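Local atomic coordinates of citryl-spermidine/3,4-dihydroxybenzoyl-citryl-spermidine:spermidine ligase (Bacillus anthracis, PDB entry 3TO3), a protein that catalyses the ATP-dependent condensation of spermidine with citryl-spermidine intermediates, a ligase step in the biosynthesis of the siderophore petrobactin. Residues Ser336-Glu341 with Ile426-Glu431; Glu541-His546 with Asp555-Ile560. All coordinates share one frame; numbering follows the deposited sequence.

Contact 1: residues Ser336-Glu341 with Ile426-Glu431; sequences SYLRDE and IHLVVE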
ATOM      1  N   SER B 336      46.268  18.412   7.272  0.65 52.11           N
ATOM      2  CA  SER B 336      46.359  19.812   7.671  0.65 51.69           C
ATOM      3  C   SER B 336      45.355  20.660   6.902  0.65 53.83           C
ATOM      4  O   SER B 336      44.627  21.447   7.503  0.65 54.27           O
ATOM      5  CB  SER B 336      47.773  20.366   7.498  0.65 51.55           C
ATOM      6  OG  SER B 336      48.180  20.319   6.144  0.65 57.77           O
ATOM      7  N   TYR B 337      45.318  20.498   5.580  1.00 44.59           N
ATOM      8  CA  TYR B 337      44.375  21.263   4.768  1.00 53.03           C
ATOM      9  C   TYR B 337      42.926  21.101   5.232  1.00 48.10           C
ATOM     10  O   TYR B 337      42.242  22.070   5.439  1.00 55.18           O
ATOM     11  CB  TYR B 337      44.450  20.919   3.297  1.00 43.86           C
ATOM     12  CG  TYR B 337      43.314  21.556   2.518  1.00 53.68           C
ATOM     13  CD1 TYR B 337      43.317  22.914   2.210  1.00 58.30           C
ATOM     14  CD2 TYR B 337      42.248  20.801   2.076  1.00 44.35           C
ATOM     15  CE1 TYR B 337      42.271  23.490   1.489  1.00 59.45           C
ATOM     16  CE2 TYR B 337      41.209  21.369   1.375  1.00 48.59           C
ATOM     17  CZ  TYR B 337      41.210  22.700   1.077  1.00 58.45           C
ATOM     18  OH  TYR B 337      40.140  23.218   0.359  1.00 62.74           O
ATOM     19  N   LEU B 338      42.470  19.876   5.400  1.00 49.93           N
ATOM     20  CA  LEU B 338      41.108  19.635   5.833  1.00 47.53           C
ATOM     21  C   LEU B 338      40.885  20.073   7.277  1.00 46.83           C
ATOM     22  O   LEU B 338      39.847  20.611   7.597  1.00 56.64           O
ATOM     23  CB  LEU B 338      40.719  18.148   5.669  1.00 46.58           C
ATOM     24  CG  LEU B 338      40.687  17.533   4.261  1.00 53.88           C
ATOM     25  CD1 LEU B 338      40.260  16.059   4.298  1.00 39.30           C
ATOM     26  CD2 LEU B 338      39.775  18.322   3.292  1.00 52.75           C
ATOM     27  N   ARG B 339      41.836  19.807   8.158  1.00 56.18           N
ATOM     28  CA  ARG B 339      41.639  20.082   9.578  1.00 53.85           C
ATOM     29  C   ARG B 339      41.776  21.591   9.870  1.00 56.36           C
ATOM     30  O   ARG B 339      40.922  22.183  10.544  1.00 57.36           O
ATOM     31  CB  ARG B 339      42.637  19.262  10.400  1.00 58.54           C
ATOM     32  CG  ARG B 339      42.573  19.431  11.924  1.00 53.64           C
ATOM     33  CD  ARG B 339      43.827  18.844  12.599  1.00 47.40           C
ATOM     34  NE  ARG B 339      45.045  19.583  12.235  1.00 65.49           N
ATOM     35  CZ  ARG B 339      46.124  19.052  11.647  1.00 70.18           C
ATOM     36  NH1 ARG B 339      46.170  17.757  11.355  1.00 67.52           N
ATOM     37  NH2 ARG B 339      47.169  19.820  11.349  1.00 66.46           N
ATOM     38  N   ASP B 340      42.818  22.204   9.311  1.00 54.10           N
ATOM     39  CA  ASP B 340      43.225  23.596   9.599  1.00 62.34           C
ATOM     40  C   ASP B 340      42.744  24.685   8.638  1.00 65.75           C
ATOM     41  O   ASP B 340      42.193  25.675   9.081  1.00 73.12           O
ATOM     42  CB  ASP B 340      44.738  23.737   9.869  1.00 66.84           C
ATOM     43  CG  ASP B 340      45.203  22.900  11.047  1.00 71.17           C
ATOM     44  OD1 ASP B 340      44.408  22.667  11.987  1.00 69.53           O
ATOM     45  OD2 ASP B 340      46.368  22.457  11.019  1.00 74.82           O
ATOM     46  N   GLU B 341      43.077  24.578   7.356  1.00 65.98           N
ATOM     47  CA  GLU B 341      42.661  25.581   6.366  1.00 70.83           C
ATOM     48  C   GLU B 341      41.147  25.520   6.067  1.00 67.81           C
ATOM     49  O   GLU B 341      40.431  26.507   6.279  1.00 69.99           O
ATOM     50  CB  GLU B 341      43.417  25.399   5.047  1.00 72.54           C
ATOM     51  CG  GLU B 341      44.926  25.400   5.170  1.00 85.90           C
ATOM     52  CD  GLU B 341      45.626  25.229   3.816  1.00 97.81           C
ATOM     53  OE1 GLU B 341      46.702  24.588   3.789  1.00105.11           O
ATOM     54  OE2 GLU B 341      45.105  25.726   2.783  1.00 94.63           O
ATOM     55  N   ILE B 426      36.525  17.619  -3.272  1.00 43.21           N
ATOM     56  CA  ILE B 426      37.389  17.126  -4.354  1.00 42.51           C
ATOM     57  C   ILE B 426      38.754  16.741  -3.783  1.00 44.46           C
ATOM     58  O   ILE B 426      39.357  15.729  -4.176  1.00 45.37           O
ATOM     59  CB  ILE B 426      37.532  18.182  -5.495  1.00 40.48           C
ATOM     60  CG1 ILE B 426      36.170  18.419  -6.140  1.00 48.25           C
ATOM     61  CG2 ILE B 426      38.508  17.731  -6.556  1.00 31.65           C
ATOM     62  CD1 ILE B 426      36.146  19.526  -7.187  1.00 54.96           C
ATOM     63  N   HIS B 427      39.232  17.553  -2.837  1.00 38.41           N
ATOM     64  CA  HIS B 427      40.452  17.223  -2.130  1.00 42.46           C
ATOM     65  C   HIS B 427      40.412  15.831  -1.478  1.00 47.34           C
ATOM     66  O   HIS B 427      41.369  15.075  -1.588  1.00 48.98           O
ATOM     67  CB  HIS B 427      40.773  18.274  -1.085  1.00 44.24           C
ATOM     68  CG  HIS B 427      42.100  18.077  -0.440  1.00 40.28           C
ATOM     69  ND1 HIS B 427      43.265  18.589  -0.971  1.00 52.40           N
ATOM     70  CD2 HIS B 427      42.453  17.415   0.688  1.00 39.90           C
ATOM     71  CE1 HIS B 427      44.287  18.250  -0.194  1.00 48.03           C
ATOM     72  NE2 HIS B 427      43.819  17.546   0.821  1.00 43.66           N
ATOM     73  N   LEU B 428      39.311  15.522  -0.784  0.71 44.32           N
ATOM     74  CA  LEU B 428      39.077  14.210  -0.186  0.71 36.79           C
ATOM     75  C   LEU B 428      39.204  13.102  -1.224  0.71 44.69           C
ATOM     76  O   LEU B 428      39.805  12.058  -0.966  0.71 50.90           O
ATOM     77  CB  LEU B 428      37.668  14.151   0.417  0.71 36.17           C
ATOM     78  CG  LEU B 428      37.545  14.634   1.853  0.71 39.65           C
ATOM     79  CD1 LEU B 428      36.106  14.645   2.320  0.71 39.32           C
ATOM     80  CD2 LEU B 428      38.398  13.731   2.753  0.71 36.54           C
ATOM     81  N   VAL B 429      38.617  13.318  -2.398  1.00 41.51           N
ATOM     82  CA  VAL B 429      38.690  12.338  -3.469  1.00 44.46           C
ATOM     83  C   VAL B 429      40.132  12.115  -3.925  1.00 44.47           C
ATOM     84  O   VAL B 429      40.604  10.978  -3.994  1.00 41.80           O
ATOM     85  CB  VAL B 429      37.831  12.756  -4.685  1.00 49.72           C
ATOM     86  CG1 VAL B 429      38.269  12.006  -5.945  1.00 43.20           C
ATOM     87  CG2 VAL B 429      36.354  12.530  -4.381  1.00 52.13           C
ATOM     88  N   VAL B 430      40.841  13.200  -4.211  1.00 41.07           N
ATOM     89  CA  VAL B 430      42.171  13.089  -4.842  1.00 41.57           C
ATOM     90  C   VAL B 430      43.299  12.723  -3.874  1.00 47.55           C
ATOM     91  O   VAL B 430      44.197  11.911  -4.173  1.00 51.52           O
ATOM     92  CB  VAL B 430      42.518  14.386  -5.579  1.00 47.87           C
ATOM     93  CG1 VAL B 430      43.870  14.273  -6.266  1.00 46.80           C
ATOM     94  CG2 VAL B 430      41.376  14.785  -6.574  1.00 35.49           C
ATOM     95  N   GLU B 431      43.284  13.338  -2.705  1.00 52.01           N
ATOM     96  CA  GLU B 431      44.347  13.061  -1.747  1.00 55.80           C
ATOM     97  C   GLU B 431      44.051  11.760  -1.035  1.00 53.18           C
ATOM     98  O   GLU B 431      44.961  11.029  -0.713  1.00 55.53           O
ATOM     99  CB  GLU B 431      44.502  14.204  -0.733  1.00 57.26           C
ATOM    100  CG  GLU B 431      45.355  13.852   0.486  1.00 67.87           C
ATOM    101  CD  GLU B 431      46.748  14.487   0.452  1.00 80.94           C
ATOM    102  OE1 GLU B 431      46.881  15.668   0.870  1.00 86.81           O
ATOM    103  OE2 GLU B 431      47.702  13.806   0.013  1.00 81.48           O
TER

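Contact 2: residues Glu541-His546 with Asp555-Ile560; sequences EEIENH and DRFESI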
ATOM      1  N   GLU B 541      39.217  27.437 -12.592  1.00 55.19           N
ATOM      2  CA  GLU B 541      40.277  28.227 -11.984  1.00 48.24           C
ATOM      3  C   GLU B 541      40.527  27.819 -10.529  1.00 46.49           C
ATOM      4  O   GLU B 541      41.688  27.642 -10.099  1.00 46.37           O
ATOM      5  CB  GLU B 541      39.953  29.720 -12.032  1.00 52.19           C
ATOM      6  CG  GLU B 541      40.093  30.376 -13.380  1.00 60.67           C
ATOM      7  CD  GLU B 541      39.503  31.792 -13.414  1.00 67.64           C
ATOM      8  OE1 GLU B 541      39.565  32.504 -12.397  1.00 68.43           O
ATOM      9  OE2 GLU B 541      38.972  32.198 -14.463  1.00 77.41           O
ATOM     10  N   GLU B 542      39.442  27.690  -9.767  1.00 36.41           N
ATOM     11  CA  GLU B 542      39.557  27.345  -8.361  1.00 41.77           C
ATOM     12  C   GLU B 542      40.135  25.955  -8.097  1.00 48.78           C
ATOM     13  O   GLU B 542      40.923  25.774  -7.164  1.00 58.12           O
ATOM     14  CB  GLU B 542      38.227  27.522  -7.647  1.00 39.67           C
ATOM     15  CG  GLU B 542      37.802  28.941  -7.682  1.00 49.63           C
ATOM     16  CD  GLU B 542      38.792  29.858  -7.004  1.00 55.31           C
ATOM     17  OE1 GLU B 542      39.681  29.353  -6.275  1.00 55.02           O
ATOM     18  OE2 GLU B 542      38.670  31.087  -7.202  1.00 59.27           O
ATOM     19  N   ILE B 543      39.741  24.984  -8.909  1.00 47.00           N
ATOM     20  CA  ILE B 543      40.287  23.647  -8.800  1.00 44.49           C
ATOM     21  C   ILE B 543      41.778  23.768  -9.092  1.00 42.57           C
ATOM     22  O   ILE B 543      42.603  23.299  -8.320  1.00 49.74           O
ATOM     23  CB  ILE B 543      39.593  22.656  -9.784  1.00 47.74           C
ATOM     24  CG1 ILE B 543      38.190  22.286  -9.297  1.00 50.46           C
ATOM     25  CG2 ILE B 543      40.425  21.389  -9.974  1.00 41.21           C
ATOM     26  CD1 ILE B 543      37.259  21.672 -10.456  1.00 39.05           C
ATOM     27  N   GLU B 544      42.122  24.424 -10.197  1.00 50.71           N
ATOM     28  CA  GLU B 544      43.526  24.597 -10.567  1.00 49.80           C
ATOM     29  C   GLU B 544      44.326  25.310  -9.478  1.00 52.38           C
ATOM     30  O   GLU B 544      45.443  24.908  -9.175  1.00 54.49           O
ATOM     31  CB  GLU B 544      43.678  25.351 -11.892  1.00 44.98           C
ATOM     32  CG  GLU B 544      43.373  24.518 -13.134  1.00 54.57           C
ATOM     33  CD  GLU B 544      44.300  23.321 -13.327  1.00 62.52           C
ATOM     34  OE1 GLU B 544      45.536  23.468 -13.173  1.00 67.41           O
ATOM     35  OE2 GLU B 544      43.782  22.227 -13.655  1.00 64.10           O
ATOM     36  N   ASN B 545      43.743  26.364  -8.916  0.59 51.78           N
ATOM     37  CA  ASN B 545      44.397  27.134  -7.866  0.59 53.73           C
ATOM     38  C   ASN B 545      44.754  26.249  -6.653  0.59 55.24           C
ATOM     39  O   ASN B 545      45.852  26.376  -6.080  0.59 53.67           O
ATOM     40  CB  ASN B 545      43.533  28.348  -7.453  0.59 55.02           C
ATOM     41  CG  ASN B 545      43.744  29.582  -8.360  0.59 65.20           C
ATOM     42  OD1 ASN B 545      42.899  30.485  -8.409  0.59 64.44           O
ATOM     43  ND2 ASN B 545      44.873  29.622  -9.066  0.59 68.26           N
ATOM     44  N   HIS B 546      43.834  25.350  -6.281  1.00 48.18           N
ATOM     45  CA  HIS B 546      44.034  24.429  -5.159  1.00 48.44           C
ATOM     46  C   HIS B 546      45.165  23.454  -5.455  1.00 51.54           C
ATOM     47  O   HIS B 546      46.140  23.375  -4.710  1.00 53.53           O
ATOM     48  CB  HIS B 546      42.780  23.615  -4.842  1.00 42.40           C
ATOM     49  CG  HIS B 546      42.989  22.612  -3.749  1.00 52.09           C
ATOM     50  ND1 HIS B 546      43.083  22.968  -2.418  1.00 56.89           N
ATOM     51  CD2 HIS B 546      43.139  21.265  -3.788  1.00 48.17           C
ATOM     52  CE1 HIS B 546      43.277  21.885  -1.685  1.00 57.90           C
ATOM     53  NE2 HIS B 546      43.320  20.840  -2.492  1.00 53.98           N
ATOM     54  N   ASP B 555      49.728  13.769 -10.492  1.00 63.25           N
ATOM     55  CA  ASP B 555      49.484  12.609 -11.346  1.00 65.49           C
ATOM     56  C   ASP B 555      48.210  11.902 -10.925  1.00 62.74           C
ATOM     57  O   ASP B 555      47.557  11.253 -11.732  1.00 71.63           O
ATOM     58  CB  ASP B 555      50.681  11.661 -11.353  1.00 75.84           C
ATOM     59  CG  ASP B 555      51.817  12.156 -12.260  1.00 96.77           C
ATOM     60  OD1 ASP B 555      51.523  12.880 -13.242  1.00 99.95           O
ATOM     61  OD2 ASP B 555      53.002  11.815 -12.006  1.00103.70           O
ATOM     62  N   ARG B 556      47.866  12.044  -9.653  1.00 62.71           N
ATOM     63  CA  ARG B 556      46.633  11.494  -9.108  1.00 67.94           C
ATOM     64  C   ARG B 556      45.466  12.290  -9.651  1.00 65.97           C
ATOM     65  O   ARG B 556      44.457  11.720 -10.059  1.00 62.49           O
ATOM     66  CB  ARG B 556      46.626  11.633  -7.594  1.00 69.45           C
ATOM     67  CG  ARG B 556      46.456  10.348  -6.805  1.00 72.90           C
ATOM     68  CD  ARG B 556      47.179  10.535  -5.484  1.00 74.37           C
ATOM     69  NE  ARG B 556      47.291   9.326  -4.689  1.00 74.90           N
ATOM     70  CZ  ARG B 556      46.401   8.960  -3.782  1.00 71.66           C
ATOM     71  NH1 ARG B 556      45.331   9.707  -3.576  1.00 70.11           N
ATOM     72  NH2 ARG B 556      46.586   7.848  -3.092  1.00 77.67           N
ATOM     73  N   PHE B 557      45.614  13.615  -9.619  1.00 58.91           N
ATOM     74  CA  PHE B 557      44.609  14.525 -10.121  1.00 56.86           C
ATOM     75  C   PHE B 557      44.377  14.296 -11.614  1.00 59.20           C
ATOM     76  O   PHE B 557      43.239  14.245 -12.076  1.00 58.76           O
ATOM     77  CB  PHE B 557      44.992  15.987  -9.829  1.00 58.89           C
ATOM     78  CG  PHE B 557      44.049  17.009 -10.453  1.00 64.55           C
ATOM     79  CD1 PHE B 557      44.476  17.828 -11.498  1.00 74.39           C
ATOM     80  CD2 PHE B 557      42.735  17.141  -9.998  1.00 60.17           C
ATOM     81  CE1 PHE B 557      43.618  18.765 -12.077  1.00 75.99           C
ATOM     82  CE2 PHE B 557      41.865  18.077 -10.582  1.00 63.43           C
ATOM     83  CZ  PHE B 557      42.308  18.885 -11.618  1.00 66.89           C
ATOM     84  N   GLU B 558      45.452  14.122 -12.362  1.00 60.61           N
ATOM     85  CA  GLU B 558      45.297  13.860 -13.770  1.00 63.87           C
ATOM     86  C   GLU B 558      44.544  12.569 -14.021  1.00 66.97           C
ATOM     87  O   GLU B 558      43.633  12.546 -14.848  1.00 72.99           O
ATOM     88  CB  GLU B 558      46.648  13.836 -14.474  1.00 64.13           C
ATOM     89  CG  GLU B 558      46.962  15.144 -15.164  1.00 73.88           C
ATOM     90  CD  GLU B 558      48.459  15.408 -15.293  1.00 91.03           C
ATOM     91  OE1 GLU B 558      49.243  14.422 -15.368  1.00 92.75           O
ATOM     92  OE2 GLU B 558      48.848  16.608 -15.310  1.00 90.59           O
ATOM     93  N   SER B 559      44.898  11.503 -13.307  1.00 61.51           N
ATOM     94  CA  SER B 559      44.319  10.183 -13.594  1.00 66.02           C
ATOM     95  C   SER B 559      42.802  10.101 -13.351  1.00 68.92           C
ATOM     96  O   SER B 559      42.102   9.254 -13.906  1.00 74.23           O
ATOM     97  CB  SER B 559      45.039   9.092 -12.798  1.00 73.58           C
ATOM     98  OG  SER B 559      44.609   9.093 -11.451  1.00 74.65           O
ATOM     99  N   ILE B 560      42.308  10.999 -12.518  1.00 62.11           N
ATOM    100  CA  ILE B 560      40.893  11.105 -12.204  1.00 49.94           C
ATOM    101  C   ILE B 560      40.086  11.706 -13.387  1.00 61.44           C
ATOM    102  O   ILE B 560      38.893  11.441 -13.534  1.00 57.05           O
ATOM    103  CB  ILE B 560      40.743  11.958 -10.916  1.00 65.80           C
ATOM    104  CG1 ILE B 560      41.084  11.120  -9.704  1.00 71.51           C
ATOM    105  CG2 ILE B 560      39.355  12.567 -10.740  1.00 62.56           C
ATOM    106  CD1 ILE B 560      40.643  11.778  -8.444  1.00 85.04           C
TER

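Contact 1: residues Ser336-Glu341 with Ile426-Glu431
Tyr-337 lays one corner of its ring over the imidazole of His-427, and this aromatic pair, together with two leucines beside it, joins the short helix 336-342 to the long helix 410-432. Tyr-337 CD2 sits 3.6 Å above the imidazole plane and over its centre, so all five ring atoms of the histidine lie at similar distances from it. The two planes are inclined at 48°, with centroids 4.6 Å apart, an oblique pairing. Both side chains reach across with CG anti to the backbone N (chi1 171° for Tyr-337), and they pass alongside one another, heading opposite ways. The other face of the imidazole rests on Glu-431 CB, one turn further along its own helix. Its two nitrogens are engaged as well: ND1 is hydrogen-bonded to NE2 of His-546 and NE2 to OD2 of Asp-335, just ahead of the short helix, which fixes the rotation of the ring. The segments run nearly antiparallel, at 154°, but their axes stay 11.1 Å apart, so long side chains rather than close backbones bridge the gap between a helix of the IucA/IucC region and one of the FhuF-like region. Leu-338 packs beside the rings with both methyls. CD2 touches the imidazole at His-427 CD2, 3.8 Å away, while CD1 meets CD2 of Leu-428 in one of the two conformers of that residue. Leu-428 leaves its helix to one side, and its branched end turns in to the Leu-338 methyl. On the outer side of the short helix, Arg-339 forms a salt bridge with its neighbour Asp-340 through NE and NH2, NH2 lying 2.8 Å from Asp-340 OD2, while NH1 reaches the carbonyl oxygen of Ser-333.

Contact 2: residues Glu541-His546 with Asp555-Ile560
A small, partly buried packing contact centred on one aromatic ring links helix 532-547 to helix 554-560, two neighbours in sequence within the FhuF-like region, away from the ATP and magnesium sites. The ring is that of Phe-557, which extends towards the other helix with CG anti to the backbone N (chi1 174°). Its far end takes the contact: CZ lies 3.5 Å from Ile-543 CG2, and CE2 is 3.7 Å from the same methyl. The backbones themselves remain well separated, the nearest CA atoms, those of Glu-544 and Phe-557, being 10.1 Å apart. Eight residues separate the two segments, which belong to consecutive helices, and side chains span the distance between them. Glu-544 starts out pointing away from the second helix, but a bend at chi2 (-62°) brings its carboxylate back to the rim of the aromatic ring. There OE2 lies near the ring plane, 3.8 Å from Phe-557 CE1, with the carboxylate turned 63° from the ring. The same oxygen is hydrogen-bonded to the hydroxyl of Tyr-563, which probably helps to keep it there. Phe-557 also stacks on Phe-547, at the end of the first helix.

Both segments of contact 1 precede those of contact 2 along the chain, and the centres of the two contacts lie about 13 Å apart, on the same side of the chain's centre. Helix 410-432 is the element that connects them. In contact 1 it faces helix 336-342; it also meets both helices of contact 2, through the histidine pair His-427 and His-546 on helix 532-547, and on helix 554-560 through Val-429 packed on Ile-560 and the carbonyl of Val-430, which probably accepts a bond from Arg-556. The helices thus pack around helix 410-432, and both contacts belong to one helical cluster joining the IucA/IucC and FhuF-like sequence regions, away from the nucleotide and magnesium sites.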